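CAMP-dependent protein kinase regulatory subunit (Saccharomyces cerevisiae, PDB 6XQK) probably joins regulatory subunits of protein kinase A through its N-terminal dimerization/docking domain, as part of the cAMP-dependent control of the kinase. Local coordinates at residues Q15-Q18 with N19-A23; F37-R40 with L41-R45. All coordinates share one frame; numbering follows the deposited sequence.

Contact 1: residues Q15-Q18 with N19-A23; sequences QLFQ and NEINA
On helix 8-24, the first helix of the RIIa-type dimerization/docking (D/D) domain, F17 and I21 stand one turn apart, on the side where helix 29-49 and the second subunit pack. I21 lays its CG1 over one face of the F17 ring in a CH-pi contact, 3.9 Å from the ring centroid and 20° off the normal. Its CD1 reaches further toward the rim and rests 3.6 Å from F17 CE1. The phenyl group takes this position because F17 CG lies anti to the backbone N (chi1 171°), beside its own carbonyl carbon, which carries the ring along the helix toward I21. F17 also meets F37 of the same chain and F17 of the second subunit, while I21 touches F32. Between the two residues the backbone bond from I21 N to F17 O is 3.0 Å long, one of a run of five i to i+4 bonds. On an exposed flank of the helix Q15 bends at its second torsion and brings its amide toward N19, the two amide planes 51° apart. Q15 NE2 donates to N19 OD1 at 3.2 Å, with OD1 lying in the Q15 amide plane but NE2 standing above the plane of the N19 carbonyl.

Contact 2: residues F37-R40 with L41-R45; sequences FNKR and LEQQR
R40 folds back on itself on helix 29-49 to meet the extended side chain of Q43, R40 NH1 donating to Q43 OE1 at 3.0 Å. The oxygen approaches the edge of the guanidinium, 16° out of its plane, and the guanidinium and amide planes stand 60° apart. Bends at the second and third torsions of the arginine also bring its CD to 3.6 Å from Q43 OE1. The other terminal nitrogen, NH2, forms a salt bridge with E13 of helix 8-24, so the guanidinium is held by two partners and ties the helices together. The closely packed part of the contact is the side of F37 and L41: F37 is buried and lies against S33 of the second subunit, while L41 packs on A34 of that subunit and R45 of the fourth. By contrast, K39 and Q43 lie on the exposed side, K39 CE passing Q43 NE2 at 3.9 Å. Q44, partly exposed, sits beside R40 with its NE2 3.5 Å from R40 NH2, and its OE1 accepts a hydrogen bond from R45 NH2 of the fourth subunit. One side of the helix thus packs on the second subunit, other faces meet the third and fourth, and the K39/Q43 side is exposed; the pairing with the second subunit is that of the D/D fold, an antiparallel four-helix bundle built from two helix-loop-helix protomers.

Overall arrangement
Contacts 1 and 2 lie on successive helices, 8-24 and 29-49, with their centres about 16 Å apart on opposite sides of the chain's centre. They nevertheless touch where the two helices pack: F17 CG of contact 1 comes within 3.6 Å of F37 CZ of contact 2, the rings inclined at about 45°. Both contacts also face the second subunit, so these phenylalanines join the packing within the chain to that between chains. Contact 2 goes further, meeting the third subunit among others through R45, which forms a salt bridge with D28 there, and the fourth through residues including Q44. Of the two, contact 2 therefore reaches more of the assembly. E42 also hydrogen-bonds a glycerol, probably from crystallisation.

Contact 1: residues Q15-Q18 with N19-A23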
ATOM      1  N   GLN A  15       5.837  17.884  -5.063  1.00 22.48           N
ATOM      2  CA  GLN A  15       5.126  19.136  -4.796  1.00 22.05           C
ATOM      3  C   GLN A  15       3.627  18.872  -4.569  1.00 21.84           C
ATOM      4  O   GLN A  15       3.014  19.486  -3.704  1.00 21.71           O
ATOM      5  CB  GLN A  15       5.362  20.151  -5.923  1.00 23.45           C
ATOM      6  CG  GLN A  15       5.061  21.603  -5.553  1.00 28.63           C
ATOM      7  CD  GLN A  15       5.815  22.140  -4.326  1.00 35.48           C
ATOM      8  OE1 GLN A  15       7.052  22.274  -4.323  1.00 38.78           O
ATOM      9  NE2 GLN A  15       5.088  22.487  -3.256  1.00 33.95           N
ATOM     10  N   LEU A  16       3.046  17.939  -5.319  1.00 21.63           N
ATOM     11  CA  LEU A  16       1.640  17.570  -5.155  1.00 20.86           C
ATOM     12  C   LEU A  16       1.413  16.923  -3.775  1.00 21.63           C
ATOM     13  O   LEU A  16       0.398  17.178  -3.107  1.00 21.63           O
ATOM     14  CB  LEU A  16       1.237  16.575  -6.249  1.00 20.21           C
ATOM     15  CG  LEU A  16       0.820  17.108  -7.613  1.00 20.98           C
ATOM     16  CD1 LEU A  16       0.263  15.976  -8.454  1.00 21.41           C
ATOM     17  CD2 LEU A  16      -0.227  18.200  -7.490  1.00 21.55           C
ATOM     18  N   PHE A  17       2.355  16.066  -3.363  1.00 22.61           N
ATOM     19  CA  PHE A  17       2.299  15.390  -2.068  1.00 24.32           C
ATOM     20  C   PHE A  17       2.456  16.391  -0.928  1.00 26.09           C
ATOM     21  O   PHE A  17       1.631  16.409  -0.028  1.00 26.82           O
ATOM     22  CB  PHE A  17       3.356  14.294  -1.991  1.00 24.32           C
ATOM     23  CG  PHE A  17       3.513  13.687  -0.625  1.00 25.29           C
ATOM     24  CD1 PHE A  17       2.471  13.002  -0.030  1.00 26.38           C
ATOM     25  CD2 PHE A  17       4.729  13.739   0.037  1.00 26.35           C
ATOM     26  CE1 PHE A  17       2.629  12.404   1.215  1.00 27.18           C
ATOM     27  CE2 PHE A  17       4.886  13.147   1.276  1.00 27.27           C
ATOM     28  CZ  PHE A  17       3.829  12.493   1.864  1.00 27.01           C
ATOM     29  N   GLN A  18       3.462  17.271  -0.994  1.00 26.82           N
ATOM     30  CA  GLN A  18       3.680  18.291   0.025  1.00 27.47           C
ATOM     31  C   GLN A  18       2.464  19.215   0.162  1.00 26.06           C
ATOM     32  O   GLN A  18       2.143  19.632   1.276  1.00 24.95           O
ATOM     33  CB  GLN A  18       4.931  19.112  -0.296  1.00 30.59           C
ATOM     34  CG  GLN A  18       6.214  18.377  -0.008  1.00 36.39           C
ATOM     35  CD  GLN A  18       7.432  19.132  -0.503  1.00 45.09           C
ATOM     36  OE1 GLN A  18       8.437  18.531  -0.877  1.00 47.79           O
ATOM     37  NE2 GLN A  18       7.399  20.465  -0.508  1.00 47.61           N
ATOM     38  N   ASN A  19       1.783  19.511  -0.960  1.00 25.49           N
ATOM     39  CA  ASN A  19       0.586  20.340  -0.964  1.00 25.20           C
ATOM     40  C   ASN A  19      -0.557  19.632  -0.234  1.00 26.12           C
ATOM     41  O   ASN A  19      -1.307  20.271   0.503  1.00 26.39           O
ATOM     42  CB  ASN A  19       0.178  20.672  -2.391  1.00 25.07           C
ATOM     43  CG  ASN A  19       1.049  21.704  -3.055  1.00 26.40           C
ATOM     44  OD1 ASN A  19       1.958  22.286  -2.430  1.00 25.99           O
ATOM     45  ND2 ASN A  19       0.792  21.943  -4.350  1.00 26.32           N
ATOM     46  N   GLU A  20      -0.685  18.312  -0.436  1.00 26.33           N
ATOM     47  CA  GLU A  20      -1.701  17.494   0.212  1.00 27.43           C
ATOM     48  C   GLU A  20      -1.490  17.401   1.724  1.00 27.72           C
ATOM     49  O   GLU A  20      -2.449  17.477   2.486  1.00 27.33           O
ATOM     50  CB  GLU A  20      -1.719  16.083  -0.407  1.00 30.38           C
ATOM     51  CG  GLU A  20      -2.529  16.008  -1.683  1.00 37.49           C
ATOM     52  CD  GLU A  20      -3.982  16.371  -1.470  1.00 47.42           C
ATOM     53  OE1 GLU A  20      -4.596  15.833  -0.519  1.00 50.20           O
ATOM     54  OE2 GLU A  20      -4.494  17.224  -2.230  1.00 50.84           O
ATOM     55  N   ILE A  21      -0.232  17.254   2.149  1.00 28.13           N
ATOM     56  CA  ILE A  21       0.142  17.192   3.561  1.00 28.98           C
ATOM     57  C   ILE A  21      -0.181  18.515   4.233  1.00 30.39           C
ATOM     58  O   ILE A  21      -0.730  18.518   5.331  1.00 30.90           O
ATOM     59  CB  ILE A  21       1.656  16.874   3.713  1.00 28.77           C
ATOM     60  CG1 ILE A  21       1.995  15.476   3.205  1.00 27.98           C
ATOM     61  CG2 ILE A  21       2.152  17.089   5.150  1.00 29.23           C
ATOM     62  CD1 ILE A  21       1.262  14.400   3.896  1.00 28.42           C
ATOM     63  N   ASN A  22       0.160  19.640   3.587  1.00 31.04           N
ATOM     64  CA  ASN A  22      -0.115  20.967   4.152  1.00 32.04           C
ATOM     65  C   ASN A  22      -1.594  21.304   4.170  1.00 32.47           C
ATOM     66  O   ASN A  22      -2.036  22.002   5.081  1.00 33.24           O
ATOM     67  CB  ASN A  22       0.668  22.055   3.436  1.00 33.76           C
ATOM     68  CG  ASN A  22       2.162  21.909   3.614  1.00 38.83           C
ATOM     69  OD1 ASN A  22       2.666  21.435   4.644  1.00 39.48           O
ATOM     70  ND2 ASN A  22       2.910  22.287   2.588  1.00 41.43           N
ATOM     71  N   ALA A  23      -2.368  20.796   3.193  1.00 31.97           N
ATOM     72  CA  ALA A  23      -3.803  21.045   3.149  1.00 31.51           C
ATOM     73  C   ALA A  23      -4.560  20.195   4.154  1.00 31.97           C
ATOM     74  O   ALA A  23      -5.518  20.692   4.746  1.00 32.97           O
ATOM     75  CB  ALA A  23      -4.344  20.787   1.756  1.00 30.96           C
TER

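Contact 2: residues F37-R40 with L41-R45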
ATOM      1  N   PHE A  37      -0.059   7.691  -1.851  1.00 16.84           N
ATOM      2  CA  PHE A  37       0.790   7.082  -2.868  1.00 16.22           C
ATOM      3  C   PHE A  37       0.194   5.826  -3.471  1.00 16.77           C
ATOM      4  O   PHE A  37       0.320   5.606  -4.686  1.00 17.12           O
ATOM      5  CB  PHE A  37       2.201   6.862  -2.335  1.00 15.11           C
ATOM      6  CG  PHE A  37       2.945   8.180  -2.317  1.00 14.95           C
ATOM      7  CD1 PHE A  37       3.191   8.876  -3.497  1.00 15.40           C
ATOM      8  CD2 PHE A  37       3.340   8.750  -1.131  1.00 15.08           C
ATOM      9  CE1 PHE A  37       3.860  10.092  -3.483  1.00 15.86           C
ATOM     10  CE2 PHE A  37       4.007   9.975  -1.122  1.00 16.07           C
ATOM     11  CZ  PHE A  37       4.249  10.640  -2.297  1.00 15.79           C
ATOM     12  N   ASN A  38      -0.528   5.048  -2.659  1.00 16.64           N
ATOM     13  CA  ASN A  38      -1.232   3.880  -3.151  1.00 17.27           C
ATOM     14  C   ASN A  38      -2.369   4.311  -4.089  1.00 18.71           C
ATOM     15  O   ASN A  38      -2.652   3.592  -5.055  1.00 19.59           O
ATOM     16  CB  ASN A  38      -1.768   3.056  -2.008  1.00 18.41           C
ATOM     17  CG  ASN A  38      -0.707   2.268  -1.276  1.00 22.56           C
ATOM     18  OD1 ASN A  38       0.270   1.788  -1.853  1.00 23.91           O
ATOM     19  ND2 ASN A  38      -0.870   2.105   0.017  1.00 23.20           N
ATOM     20  N   LYS A  39      -3.007   5.483  -3.831  1.00 18.24           N
ATOM     21  CA  LYS A  39      -4.062   6.011  -4.692  1.00 17.78           C
ATOM     22  C   LYS A  39      -3.462   6.600  -5.972  1.00 17.35           C
ATOM     23  O   LYS A  39      -4.056   6.428  -7.030  1.00 18.10           O
ATOM     24  CB  LYS A  39      -4.912   7.054  -3.979  1.00 19.44           C
ATOM     25  CG  LYS A  39      -6.151   7.431  -4.780  1.00 23.37           C
ATOM     26  CD  LYS A  39      -6.987   8.507  -4.078  1.00 28.60           C
ATOM     27  CE  LYS A  39      -8.162   8.901  -4.918  1.00 31.08           C
ATOM     28  NZ  LYS A  39      -8.932   7.697  -5.265  1.00 33.49           N
ATOM     29  N   ARG A  40      -2.284   7.251  -5.910  1.00 16.11           N
ATOM     30  CA  ARG A  40      -1.636   7.771  -7.121  1.00 15.95           C
ATOM     31  C   ARG A  40      -1.274   6.620  -8.071  1.00 16.04           C
ATOM     32  O   ARG A  40      -1.405   6.749  -9.289  1.00 16.83           O
ATOM     33  CB  ARG A  40      -0.375   8.581  -6.764  1.00 17.46           C
ATOM     34  CG  ARG A  40      -0.649   9.967  -6.169  1.00 19.45           C
ATOM     35  CD  ARG A  40      -1.294  10.926  -7.168  1.00 20.42           C
ATOM     36  NE  ARG A  40      -0.446  11.179  -8.342  1.00 24.77           N
ATOM     37  CZ  ARG A  40      -0.735  10.798  -9.596  1.00 27.28           C
ATOM     38  NH1 ARG A  40      -1.868  10.156  -9.861  1.00 27.67           N
ATOM     39  NH2 ARG A  40       0.107  11.059 -10.588  1.00 25.65           N
ATOM     40  N   LEU A  41      -0.835   5.497  -7.514  1.00 15.66           N
ATOM     41  CA  LEU A  41      -0.540   4.298  -8.287  1.00 15.92           C
ATOM     42  C   LEU A  41      -1.831   3.752  -8.892  1.00 16.20           C
ATOM     43  O   LEU A  41      -1.838   3.344 -10.058  1.00 17.21           O
ATOM     44  CB  LEU A  41       0.075   3.210  -7.376  1.00 15.93           C
ATOM     45  CG  LEU A  41       1.539   3.363  -6.989  1.00 16.36           C
ATOM     46  CD1 LEU A  41       1.961   2.216  -6.098  1.00 17.05           C
ATOM     47  CD2 LEU A  41       2.421   3.402  -8.220  1.00 15.64           C
ATOM     48  N   GLU A  42      -2.914   3.720  -8.100  1.00 15.54           N
ATOM     49  CA  GLU A  42      -4.211   3.219  -8.530  1.00 16.28           C
ATOM     50  C   GLU A  42      -4.726   4.020  -9.718  1.00 15.87           C
ATOM     51  O   GLU A  42      -5.218   3.427 -10.674  1.00 15.70           O
ATOM     52  CB  GLU A  42      -5.217   3.236  -7.371  1.00 19.50           C
ATOM     53  CG  GLU A  42      -6.615   2.828  -7.790  1.00 24.70           C
ATOM     54  CD  GLU A  42      -7.612   2.640  -6.669  1.00 32.02           C
ATOM     55  OE1 GLU A  42      -7.351   3.110  -5.541  1.00 32.27           O
ATOM     56  OE2 GLU A  42      -8.670   2.027  -6.923  1.00 36.25           O
ATOM     57  N   GLN A  43      -4.573   5.347  -9.675  1.00 15.59           N
ATOM     58  CA  GLN A  43      -4.953   6.243 -10.762  1.00 15.79           C
ATOM     59  C   GLN A  43      -4.200   5.933 -12.059  1.00 16.23           C
ATOM     60  O   GLN A  43      -4.832   5.784 -13.115  1.00 17.12           O
ATOM     61  CB  GLN A  43      -4.797   7.713 -10.334  1.00 17.04           C
ATOM     62  CG  GLN A  43      -5.785   8.075  -9.238  1.00 19.90           C
ATOM     63  CD  GLN A  43      -5.604   9.456  -8.662  1.00 24.33           C
ATOM     64  OE1 GLN A  43      -4.501   9.941  -8.480  1.00 25.06           O
ATOM     65  NE2 GLN A  43      -6.695  10.129  -8.334  1.00 25.82           N
ATOM     66  N   GLN A  44      -2.875   5.763 -11.980  1.00 15.68           N
ATOM     67  CA  GLN A  44      -2.061   5.410 -13.157  1.00 15.03           C
ATOM     68  C   GLN A  44      -2.354   3.966 -13.669  1.00 16.15           C
ATOM     69  O   GLN A  44      -2.328   3.724 -14.883  1.00 16.65           O
ATOM     70  CB  GLN A  44      -0.568   5.637 -12.858  1.00 14.31           C
ATOM     71  CG  GLN A  44      -0.221   7.100 -12.541  1.00 14.29           C
ATOM     72  CD  GLN A  44       1.257   7.418 -12.676  1.00 17.89           C
ATOM     73  OE1 GLN A  44       2.108   6.537 -12.687  1.00 19.47           O
ATOM     74  NE2 GLN A  44       1.614   8.696 -12.755  1.00 18.03           N
ATOM     75  N   ARG A  45      -2.705   3.025 -12.737  1.00 16.15           N
ATOM     76  CA  ARG A  45      -3.088   1.647 -13.076  1.00 16.24           C
ATOM     77  C   ARG A  45      -4.333   1.638 -13.979  1.00 18.83           C
ATOM     78  O   ARG A  45      -4.418   0.806 -14.884  1.00 20.52           O
ATOM     79  CB  ARG A  45      -3.314   0.794 -11.823  1.00 15.69           C
ATOM     80  CG  ARG A  45      -3.968  -0.550 -12.081  1.00 14.88           C
ATOM     81  CD  ARG A  45      -3.841  -1.504 -10.921  1.00 15.84           C
ATOM     82  NE  ARG A  45      -4.494  -2.787 -11.196  1.00 17.76           N
ATOM     83  CZ  ARG A  45      -3.873  -3.863 -11.678  1.00 19.72           C
ATOM     84  NH1 ARG A  45      -2.562  -3.844 -11.893  1.00 19.30           N
ATOM     85  NH2 ARG A  45      -4.546  -4.989 -11.883  1.00 18.70           N
TER